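Local coordinates for vacuolar protein-sorting-associated protein 25 (Homo sapiens, PDB 3HTU) that serves as a subunit of ESCRT-II, which is required for multivesicular body formation and endosomal cargo sorting, and is represented here by its C-terminal winged-helix domain, at residues W10-L13 / I14-V18; E37-E40 / D41-F44; H45-D48 / E49-L53; Q57-Q61 / E62-E66. One frame throughout, in Å; residues are numbered along the deposited sequence.

Contact 1: residues W10-L13 / I14-V18; sequences WGKL and IYQWV
L13 and Q16 meet one turn apart on helix 7-19, the first helix of this winged-helix domain. The methyl CD2 of L13 lies 3.9 Å from NE2 of Q16, with the two side chains meeting at a slant. Q16 gets there with a first torsion off the usual staggered positions (chi1 -131°) and an extended chain beyond CG, which carries it back past the K12 carbonyl; its CB is 3.3 Å from K12 O. I14 is buried instead. Its CG1 branch stands beside its own backbone N, chi1 -68°, and folds against the preceding turn, bringing CG1 within 3.3 Å of W10 O. From there I14 packs on F44, L52 and F78. Y15 holds its CB against the G11 carbonyl, at 3.4 Å from G11 O, while the ring swings away to F78 and its OH hydrogen-bonds the terminal OXT of F79. The W10 indole leans on T51 and A55 and makes a cation-pi contact with R5. Beneath these side chains run four successive i to i+4 backbone bonds. Y15 N to G11 O runs nearly along the carbonyl axis, and the longest is W17 N to L13 O, at 3.2 Å.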
loop_
_atom_site.group_PDB
_atom_site.type_symbol
_atom_site.label_atom_id
_atom_site.label_comp_id
_atom_site.label_asym_id
_atom_site.label_seq_id
_atom_site.Cartn_x
_atom_site.Cartn_y
_atom_site.Cartn_z
ATOM N N TRP A 10 1.073 -0.120 14.109
ATOM C CA TRP A 10 0.911 0.373 12.746
ATOM C C TRP A 10 -0.018 -0.577 11.978
ATOM O O TRP A 10 -0.879 -0.138 11.218
ATOM C CB TRP A 10 2.269 0.494 12.033
ATOM C CG TRP A 10 3.077 1.728 12.408
ATOM C CD1 TRP A 10 4.341 1.755 12.937
ATOM C CD2 TRP A 10 2.673 3.095 12.269
ATOM N NE1 TRP A 10 4.746 3.054 13.134
ATOM C CE2 TRP A 10 3.742 3.897 12.733
ATOM C CE3 TRP A 10 1.515 3.725 11.786
ATOM C CZ2 TRP A 10 3.680 5.300 12.746
ATOM C CZ3 TRP A 10 1.454 5.112 11.797
ATOM C CH2 TRP A 10 2.535 5.884 12.275
ATOM N N GLY A 11 0.180 -1.876 12.198
ATOM C CA GLY A 11 -0.655 -2.935 11.612
ATOM C C GLY A 11 -2.111 -2.737 11.973
ATOM O O GLY A 11 -2.973 -2.701 11.089
ATOM N N LYS A 12 -2.370 -2.584 13.275
ATOM C CA LYS A 12 -3.712 -2.306 13.796
ATOM C C LYS A 12 -4.348 -1.084 13.118
ATOM O O LYS A 12 -5.509 -1.124 12.751
ATOM C CB LYS A 12 -3.664 -2.127 15.324
ATOM C CG LYS A 12 -5.020 -1.926 16.021
ATOM C CD LYS A 12 -4.884 -2.058 17.537
ATOM C CE LYS A 12 -6.205 -1.821 18.264
ATOM N NZ LYS A 12 -7.208 -2.919 18.069
ATOM N N LEU A 13 -3.574 -0.013 12.940
ATOM C CA LEU A 13 -4.070 1.207 12.302
ATOM C C LEU A 13 -4.372 1.062 10.816
ATOM O O LEU A 13 -5.382 1.589 10.325
ATOM C CB LEU A 13 -3.093 2.376 12.504
ATOM C CG LEU A 13 -2.972 3.026 13.888
ATOM C CD1 LEU A 13 -1.806 4.016 13.899
ATOM C CD2 LEU A 13 -4.264 3.724 14.316
ATOM N N ILE A 14 -3.496 0.367 10.090
ATOM C CA ILE A 14 -3.695 0.189 8.661
ATOM C C ILE A 14 -4.940 -0.660 8.419
ATOM O O ILE A 14 -5.749 -0.363 7.546
ATOM C CB ILE A 14 -2.465 -0.464 7.970
ATOM C CG1 ILE A 14 -1.267 0.491 7.970
ATOM C CG2 ILE A 14 -2.795 -0.871 6.522
ATOM C CD1 ILE A 14 0.074 -0.223 7.963
ATOM N N TYR A 15 -5.077 -1.720 9.203
ATOM C CA TYR A 15 -6.134 -2.699 8.970
ATOM C C TYR A 15 -7.493 -2.105 9.318
ATOM O O TYR A 15 -8.496 -2.414 8.682
ATOM C CB TYR A 15 -5.873 -3.977 9.762
ATOM C CG TYR A 15 -6.861 -5.067 9.437
ATOM C CD1 TYR A 15 -6.693 -5.869 8.310
ATOM C CD2 TYR A 15 -7.976 -5.276 10.231
ATOM C CE1 TYR A 15 -7.606 -6.844 7.989
ATOM C CE2 TYR A 15 -8.898 -6.264 9.921
ATOM C CZ TYR A 15 -8.702 -7.050 8.802
ATOM O OH TYR A 15 -9.603 -8.039 8.478
ATOM N N GLN A 16 -7.498 -1.252 10.341
ATOM C CA GLN A 16 -8.641 -0.433 10.699
ATOM C C GLN A 16 -9.090 0.411 9.497
ATOM O O GLN A 16 -10.279 0.500 9.224
ATOM C CB GLN A 16 -8.239 0.471 11.864
ATOM C CG GLN A 16 -9.179 0.494 13.041
ATOM C CD GLN A 16 -8.560 1.173 14.267
ATOM O OE1 GLN A 16 -8.643 0.656 15.384
ATOM N NE2 GLN A 16 -7.937 2.332 14.062
ATOM N N TRP A 17 -8.138 1.017 8.776
ATOM C CA TRP A 17 -8.466 1.906 7.655
ATOM C C TRP A 17 -9.004 1.155 6.432
ATOM O O TRP A 17 -9.904 1.642 5.741
ATOM C CB TRP A 17 -7.264 2.783 7.243
ATOM C CG TRP A 17 -7.595 3.613 6.054
ATOM C CD1 TRP A 17 -8.257 4.808 6.054
ATOM C CD2 TRP A 17 -7.369 3.278 4.674
ATOM N NE1 TRP A 17 -8.432 5.251 4.767
ATOM C CE2 TRP A 17 -7.896 4.334 3.898
ATOM C CE3 TRP A 17 -6.758 2.196 4.021
ATOM C CZ2 TRP A 17 -7.834 4.345 2.501
ATOM C CZ3 TRP A 17 -6.690 2.208 2.629
ATOM C CH2 TRP A 17 -7.228 3.275 1.885
ATOM N N VAL A 18 -8.431 -0.012 6.155
ATOM C CA VAL A 18 -8.871 -0.840 5.030
ATOM C C VAL A 18 -10.323 -1.267 5.242
ATOM O O VAL A 18 -11.109 -1.280 4.298
ATOM C CB VAL A 18 -7.971 -2.092 4.825
ATOM C CG1 VAL A 18 -8.493 -2.957 3.677
ATOM C CG2 VAL A 18 -6.515 -1.690 4.574
#

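Contact 2: residues E37-E40 / D41-F44; sequences EDTE and DEEF
T39 and F44 come together across a tight chain reversal, a type I beta turn from T39 to E42, within the loop that leads from helix 30-35 to helix 49-61 of the winged-helix domain. The turn is closed by E42 N, which donates to T39 O at 3.0 Å from above the carbonyl plane. A second type I turn, E37 to E40, overlaps it at T39 and E40.

The compact side of the reversal is the inner one. OG1 of T39 sits close to the F44 ring, 2.9 Å from CE1, the two side chains crossing at about a right angle. The polar partner of that hydroxyl is L33 O, to which it is hydrogen-bonded, tying the loop back to helix 30-35. F44 has CG between its backbone N and carbonyl carbon (chi1 56°), a position that brings the ring back over the turn. CB of E42 lies over one ring face, 3.9 Å above the plane and offset toward the rim, and the ring also packs on W10 and I14 of helix 7-19. With an alanine in place of F44, T39 and E42 would probably lose the ring that they and helix 7-19 pack against, opening a gap between loop and helix.

The opposite character belongs to E40 and D41, which are exposed to solvent. Their carboxylates do not touch, and the like charges stay apart, with E40 OE2 5.6 Å from D41 OD2.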
loop_
_atom_site.group_PDB
_atom_site.type_symbol
_atom_site.label_atom_id
_atom_site.label_comp_id
_atom_site.label_asym_id
_atom_site.label_seq_id
_atom_site.Cartn_x
_atom_site.Cartn_y
_atom_site.Cartn_z
ATOM N N GLU A 37 -3.639 8.891 -2.551
ATOM C CA GLU A 37 -4.615 9.947 -2.268
ATOM C C GLU A 37 -5.597 9.568 -1.164
ATOM O O GLU A 37 -5.919 10.389 -0.290
ATOM C CB GLU A 37 -5.408 10.310 -3.528
ATOM C CG GLU A 37 -4.740 11.369 -4.397
ATOM C CD GLU A 37 -5.656 12.533 -4.748
ATOM O OE1 GLU A 37 -5.207 13.410 -5.519
ATOM O OE2 GLU A 37 -6.808 12.584 -4.258
ATOM N N ASP A 38 -6.067 8.321 -1.212
ATOM C CA ASP A 38 -7.162 7.857 -0.354
ATOM C C ASP A 38 -6.749 7.743 1.110
ATOM O O ASP A 38 -7.595 7.710 2.004
ATOM C CB ASP A 38 -7.691 6.516 -0.868
ATOM C CG ASP A 38 -8.225 6.607 -2.296
ATOM O OD1 ASP A 38 -8.986 7.558 -2.591
ATOM O OD2 ASP A 38 -7.873 5.734 -3.123
ATOM N N THR A 39 -5.444 7.704 1.344
ATOM C CA THR A 39 -4.903 7.502 2.688
ATOM C C THR A 39 -4.145 8.740 3.194
ATOM O O THR A 39 -3.487 8.693 4.238
ATOM C CB THR A 39 -4.003 6.240 2.716
ATOM O OG1 THR A 39 -3.467 6.047 4.029
ATOM C CG2 THR A 39 -2.870 6.378 1.722
ATOM N N GLU A 40 -4.260 9.843 2.448
ATOM C CA GLU A 40 -3.476 11.070 2.684
ATOM C C GLU A 40 -3.613 11.685 4.073
ATOM O O GLU A 40 -2.674 12.307 4.575
ATOM C CB GLU A 40 -3.769 12.127 1.611
ATOM C CG GLU A 40 -2.862 12.018 0.399
ATOM C CD GLU A 40 -3.060 13.123 -0.626
ATOM O OE1 GLU A 40 -2.611 12.936 -1.777
ATOM O OE2 GLU A 40 -3.651 14.172 -0.292
ATOM N N ASP A 41 -4.777 11.507 4.688
ATOM C CA ASP A 41 -5.039 12.085 6.005
ATOM C C ASP A 41 -4.857 11.087 7.158
ATOM O O ASP A 41 -5.047 11.438 8.323
ATOM C CB ASP A 41 -6.439 12.709 6.028
ATOM C CG ASP A 41 -6.554 13.905 5.105
ATOM O OD1 ASP A 41 -6.052 14.994 5.474
ATOM O OD2 ASP A 41 -7.146 13.757 4.011
ATOM N N GLU A 42 -4.479 9.852 6.829
ATOM C CA GLU A 42 -4.280 8.804 7.836
ATOM C C GLU A 42 -2.937 8.882 8.558
ATOM O O GLU A 42 -1.953 9.405 8.021
ATOM C CB GLU A 42 -4.483 7.412 7.224
ATOM C CG GLU A 42 -5.639 6.614 7.831
ATOM C CD GLU A 42 -6.980 7.341 7.800
ATOM O OE1 GLU A 42 -7.924 6.837 8.452
ATOM O OE2 GLU A 42 -7.102 8.399 7.131
ATOM N N GLU A 43 -2.910 8.327 9.767
ATOM C CA GLU A 43 -1.716 8.326 10.622
ATOM C C GLU A 43 -0.510 7.615 9.999
ATOM O O GLU A 43 0.639 7.902 10.366
ATOM C CB GLU A 43 -2.048 7.731 11.999
ATOM C CG GLU A 43 -3.235 8.423 12.715
ATOM C CD GLU A 43 -3.772 7.638 13.905
ATOM O OE1 GLU A 43 -3.090 7.589 14.951
ATOM O OE2 GLU A 43 -4.890 7.083 13.800
ATOM N N PHE A 44 -0.770 6.712 9.048
ATOM C CA PHE A 44 0.296 5.949 8.385
ATOM C C PHE A 44 0.771 6.511 7.039
ATOM O O PHE A 44 1.668 5.946 6.416
ATOM C CB PHE A 44 -0.050 4.446 8.287
ATOM C CG PHE A 44 -1.361 4.147 7.603
ATOM C CD1 PHE A 44 -1.433 4.036 6.220
ATOM C CD2 PHE A 44 -2.509 3.935 8.350
ATOM C CE1 PHE A 44 -2.636 3.737 5.589
ATOM C CE2 PHE A 44 -3.719 3.643 7.734
ATOM C CZ PHE A 44 -3.785 3.548 6.346
#

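Contact 3: residues H45-D48 / E49-L53; sequences HGLD and EATLL
An N-cap opens helix 49-61, the third helix of the winged-helix domain, and its capping residue is D48, which binds T51 in the first turn. Carboxylate oxygen OD2 of D48 takes two bonds from this one residue. T51 N reaches OD2 at 2.9 Å from well above the carboxylate plane, and the hydroxyl OG1 of T51 donates at 2.8 Å to the syn lone pair of OD2. D48 has CG lodged between its own N and carbonyl carbon (chi1 60°), which folds the carboxylate back over the helix start. The bond from T51 N satisfies an amide NH of the first turn, the hydroxyl bond adds a second grip on OD2, and the negative charge is probably favourable to the helix dipole. L52 N donates to D48 O at 3.0 Å, nearly straight (162°).

Beside the polar cap lies a small apolar patch. L47 crosses T51 at about a right angle, its CD2 3.7 Å from T51 CB, while the other methyl, CD1, is 4.0 Å from L52 CB. The cap thus sits where three helices meet: L47 leans on W10 of helix 7-19, and L47 and L52 both touch T34 of helix 30-35.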
loop_
_atom_site.group_PDB
_atom_site.type_symbol
_atom_site.label_atom_id
_atom_site.label_comp_id
_atom_site.label_asym_id
_atom_site.label_seq_id
_atom_site.Cartn_x
_atom_site.Cartn_y
_atom_site.Cartn_z
ATOM N N HIS A 45 0.203 7.629 6.591
ATOM C CA HIS A 45 0.737 8.267 5.397
ATOM C C HIS A 45 2.175 8.698 5.688
ATOM O O HIS A 45 2.505 9.009 6.824
ATOM C CB HIS A 45 -0.121 9.452 4.970
ATOM C CG HIS A 45 -0.136 9.677 3.491
ATOM N ND1 HIS A 45 0.748 10.524 2.859
ATOM C CD2 HIS A 45 -0.917 9.151 2.518
ATOM C CE1 HIS A 45 0.503 10.521 1.561
ATOM N NE2 HIS A 45 -0.504 9.693 1.326
ATOM N N GLY A 46 3.040 8.660 4.680
ATOM C CA GLY A 46 4.451 8.985 4.887
ATOM C C GLY A 46 5.271 7.930 5.621
ATOM O O GLY A 46 6.500 8.011 5.637
ATOM N N LEU A 47 4.609 6.941 6.227
ATOM C CA LEU A 47 5.308 5.809 6.860
ATOM C C LEU A 47 6.307 5.215 5.873
ATOM O O LEU A 47 5.967 5.013 4.708
ATOM C CB LEU A 47 4.315 4.724 7.286
ATOM C CG LEU A 47 4.434 3.949 8.608
ATOM C CD1 LEU A 47 4.017 2.493 8.413
ATOM C CD2 LEU A 47 5.811 4.033 9.251
ATOM N N ASP A 48 7.532 4.960 6.338
ATOM C CA ASP A 48 8.598 4.401 5.507
ATOM C C ASP A 48 8.268 2.949 5.083
ATOM O O ASP A 48 7.562 2.251 5.810
ATOM C CB ASP A 48 9.944 4.461 6.258
ATOM C CG ASP A 48 9.930 3.677 7.574
ATOM O OD1 ASP A 48 9.291 4.126 8.549
ATOM O OD2 ASP A 48 10.570 2.600 7.640
ATOM N N GLU A 49 8.778 2.506 3.927
ATOM C CA GLU A 49 8.484 1.152 3.426
ATOM C C GLU A 49 8.920 0.090 4.419
ATOM O O GLU A 49 8.212 -0.907 4.622
ATOM C CB GLU A 49 9.136 0.856 2.057
ATOM C CG GLU A 49 8.380 -0.234 1.226
ATOM C CD GLU A 49 9.273 -1.352 0.655
ATOM O OE1 GLU A 49 8.834 -2.016 -0.316
ATOM O OE2 GLU A 49 10.402 -1.591 1.170
ATOM N N ALA A 50 10.084 0.297 5.027
ATOM C CA ALA A 50 10.666 -0.695 5.934
ATOM C C ALA A 50 9.743 -1.017 7.105
ATOM O O ALA A 50 9.534 -2.181 7.432
ATOM C CB ALA A 50 12.030 -0.240 6.430
ATOM N N THR A 51 9.186 0.021 7.720
ATOM C CA THR A 51 8.310 -0.127 8.870
ATOM C C THR A 51 6.928 -0.627 8.427
ATOM O O THR A 51 6.306 -1.412 9.132
ATOM C CB THR A 51 8.183 1.202 9.646
ATOM O OG1 THR A 51 9.487 1.647 10.069
ATOM C CG2 THR A 51 7.296 1.030 10.877
ATOM N N LEU A 52 6.474 -0.167 7.260
ATOM C CA LEU A 52 5.237 -0.620 6.643
ATOM C C LEU A 52 5.259 -2.124 6.392
ATOM O O LEU A 52 4.275 -2.805 6.651
ATOM C CB LEU A 52 5.000 0.121 5.320
ATOM C CG LEU A 52 3.823 -0.341 4.467
ATOM C CD1 LEU A 52 2.516 0.067 5.134
ATOM C CD2 LEU A 52 3.919 0.206 3.030
ATOM N N LEU A 53 6.366 -2.635 5.865
ATOM C CA LEU A 53 6.501 -4.079 5.677
ATOM C C LEU A 53 6.436 -4.888 6.973
ATOM O O LEU A 53 5.840 -5.968 6.997
ATOM C CB LEU A 53 7.752 -4.432 4.883
ATOM C CG LEU A 53 7.478 -4.513 3.383
ATOM C CD1 LEU A 53 8.778 -4.519 2.624
ATOM C CD2 LEU A 53 6.575 -5.716 3.006
#

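Contact 4: residues Q57-Q61 / E62-E66; sequences QALQQ and EHKAE
Q60 lays its side chain along the backbone of A65 and E66, where helix 49-61 hands over to strand 65-68. CG stands anti to the backbone N (chi1 175°), and this carries the chain past A65 O, which lies 3.3 Å from Q60 CB. The same carbonyl oxygen receives a CA-H...O contact from Q60 CA, at 3.1 Å. Further out, Q60 and E66 meet at a slant, the amide and carboxylate planes 43° apart, with NE2 of Q60 3.9 Å from CG of E66. The amide oxygen OE1 hydrogen-bonds I67 N on the strand. With a leucine in its place, I67 N would probably be left without this acceptor.

The turn beneath is a Schellman motif. H63, with positive phi, is its C-prime residue: K64 N bonds L59 O at 3.1 Å and H63 N bonds Q60 O at 2.9 Å, both donors standing above the carbonyl planes. The H63 ring sets one face over Q61 O, near its rim. On the buried side, L59 CB meets A65 CB at 3.8 Å, and L59 goes on to Y15 and F78.

E66, by contrast, spends its carboxylate on a chain of another protein, OE2 binding a polar side chain and OE1 the backbone. H63 O also bonds a basic side chain there. Helix-end bonds and an apolar pair thus fix the turn, while its backbone and E66 meet the partner.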
loop_
_atom_site.group_PDB
_atom_site.type_symbol
_atom_site.label_atom_id
_atom_site.label_comp_id
_atom_site.label_asym_id
_atom_site.label_seq_id
_atom_site.Cartn_x
_atom_site.Cartn_y
_atom_site.Cartn_z
ATOM N N GLN A 57 3.720 -7.609 7.917
ATOM C CA GLN A 57 4.175 -8.946 8.328
ATOM C C GLN A 57 3.451 -9.421 9.592
ATOM O O GLN A 57 3.077 -10.591 9.686
ATOM C CB GLN A 57 5.712 -8.990 8.493
ATOM C CG GLN A 57 6.494 -9.018 7.144
ATOM C CD GLN A 57 7.938 -8.533 7.234
ATOM O OE1 GLN A 57 8.493 -8.323 8.328
ATOM N NE2 GLN A 57 8.555 -8.346 6.075
ATOM N N ALA A 58 3.247 -8.516 10.555
ATOM C CA ALA A 58 2.460 -8.823 11.742
ATOM C C ALA A 58 1.012 -9.148 11.375
ATOM O O ALA A 58 0.437 -10.096 11.915
ATOM C CB ALA A 58 2.517 -7.677 12.760
ATOM N N LEU A 59 0.445 -8.375 10.443
ATOM C CA LEU A 59 -0.879 -8.664 9.869
ATOM C C LEU A 59 -0.903 -10.021 9.177
ATOM O O LEU A 59 -1.775 -10.832 9.476
ATOM C CB LEU A 59 -1.335 -7.565 8.903
ATOM C CG LEU A 59 -2.282 -6.412 9.299
ATOM C CD1 LEU A 59 -2.595 -6.255 10.779
ATOM C CD2 LEU A 59 -1.815 -5.109 8.698
ATOM N N GLN A 60 0.046 -10.277 8.277
ATOM C CA GLN A 60 0.129 -11.578 7.612
ATOM C C GLN A 60 0.155 -12.766 8.598
ATOM O O GLN A 60 -0.492 -13.791 8.343
ATOM C CB GLN A 60 1.288 -11.663 6.607
ATOM C CG GLN A 60 1.459 -13.068 6.000
ATOM C CD GLN A 60 1.932 -13.103 4.551
ATOM O OE1 GLN A 60 2.363 -12.106 3.990
ATOM N NE2 GLN A 60 1.843 -14.293 3.934
ATOM N N GLN A 61 0.902 -12.619 9.693
ATOM C CA GLN A 61 0.969 -13.646 10.759
ATOM C C GLN A 61 -0.389 -13.960 11.381
ATOM O O GLN A 61 -0.611 -15.079 11.829
ATOM C CB GLN A 61 1.953 -13.244 11.866
ATOM C CG GLN A 61 3.416 -13.633 11.608
ATOM C CD GLN A 61 4.347 -13.268 12.774
ATOM O OE1 GLN A 61 4.697 -14.121 13.608
ATOM N NE2 GLN A 61 4.744 -11.995 12.843
ATOM N N GLU A 62 -1.268 -12.958 11.437
ATOM C CA GLU A 62 -2.641 -13.103 11.941
ATOM C C GLU A 62 -3.639 -13.410 10.823
ATOM O O GLU A 62 -4.847 -13.379 11.059
ATOM C CB GLU A 62 -3.099 -11.812 12.630
ATOM C CG GLU A 62 -2.308 -11.388 13.840
ATOM C CD GLU A 62 -2.610 -9.959 14.232
ATOM O OE1 GLU A 62 -1.872 -9.400 15.073
ATOM O OE2 GLU A 62 -3.584 -9.386 13.692
ATOM N N HIS A 63 -3.135 -13.695 9.615
ATOM C CA HIS A 63 -3.951 -14.081 8.435
ATOM C C HIS A 63 -4.792 -12.933 7.872
ATOM O O HIS A 63 -5.675 -13.141 7.034
ATOM C CB HIS A 63 -4.836 -15.324 8.704
ATOM C CG HIS A 63 -4.191 -16.336 9.597
ATOM N ND1 HIS A 63 -3.203 -17.194 9.160
ATOM C CD2 HIS A 63 -4.370 -16.605 10.913
ATOM C CE1 HIS A 63 -2.811 -17.955 10.167
ATOM N NE2 HIS A 63 -3.502 -17.616 11.243
ATOM N N LYS A 64 -4.495 -11.718 8.324
ATOM C CA LYS A 64 -5.226 -10.529 7.899
ATOM C C LYS A 64 -4.706 -9.921 6.607
ATOM O O LYS A 64 -5.297 -8.989 6.072
ATOM C CB LYS A 64 -5.207 -9.474 9.011
ATOM C CG LYS A 64 -5.902 -9.943 10.291
ATOM C CD LYS A 64 -6.115 -8.791 11.258
ATOM C CE LYS A 64 -6.709 -9.295 12.552
ATOM N NZ LYS A 64 -7.227 -8.194 13.420
ATOM N N ALA A 65 -3.623 -10.470 6.088
ATOM C CA ALA A 65 -2.928 -9.895 4.936
ATOM C C ALA A 65 -2.038 -10.934 4.300
ATOM O O ALA A 65 -1.547 -11.829 4.975
ATOM C CB ALA A 65 -2.081 -8.684 5.364
ATOM N N GLU A 66 -1.865 -10.831 2.986
ATOM C CA GLU A 66 -0.840 -11.588 2.297
ATOM C C GLU A 66 -0.026 -10.604 1.455
ATOM O O GLU A 66 -0.569 -9.888 0.616
ATOM C CB GLU A 66 -1.437 -12.679 1.410
ATOM C CG GLU A 66 -0.380 -13.605 0.828
ATOM C CD GLU A 66 -0.965 -14.743 -0.013
ATOM O OE1 GLU A 66 -2.100 -15.201 0.276
ATOM O OE2 GLU A 66 -0.286 -15.170 -0.973
#

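Overall arrangement
The four contacts follow one another through a single winged-helix domain. Contact 1 lies on helix 7-19, which touches all the others; its centre is 11 to 12 Å from each of theirs. Contacts 2 and 3 are consecutive in sequence, H45 CD2 packing 3.1 Å from T39 O, and carry the chain from the loop after helix 30-35 into helix 49-61. Contact 3 begins that helix and contact 4 ends it, centres 16 Å apart. Contact 4 then starts strand 65-68, an outer strand of the antiparallel sheet within this chain. Contacts 2 and 4 fall on opposite sides of the chain's centre, about 21 Å between centres, and of the four it is contact 4 that meets the other protein.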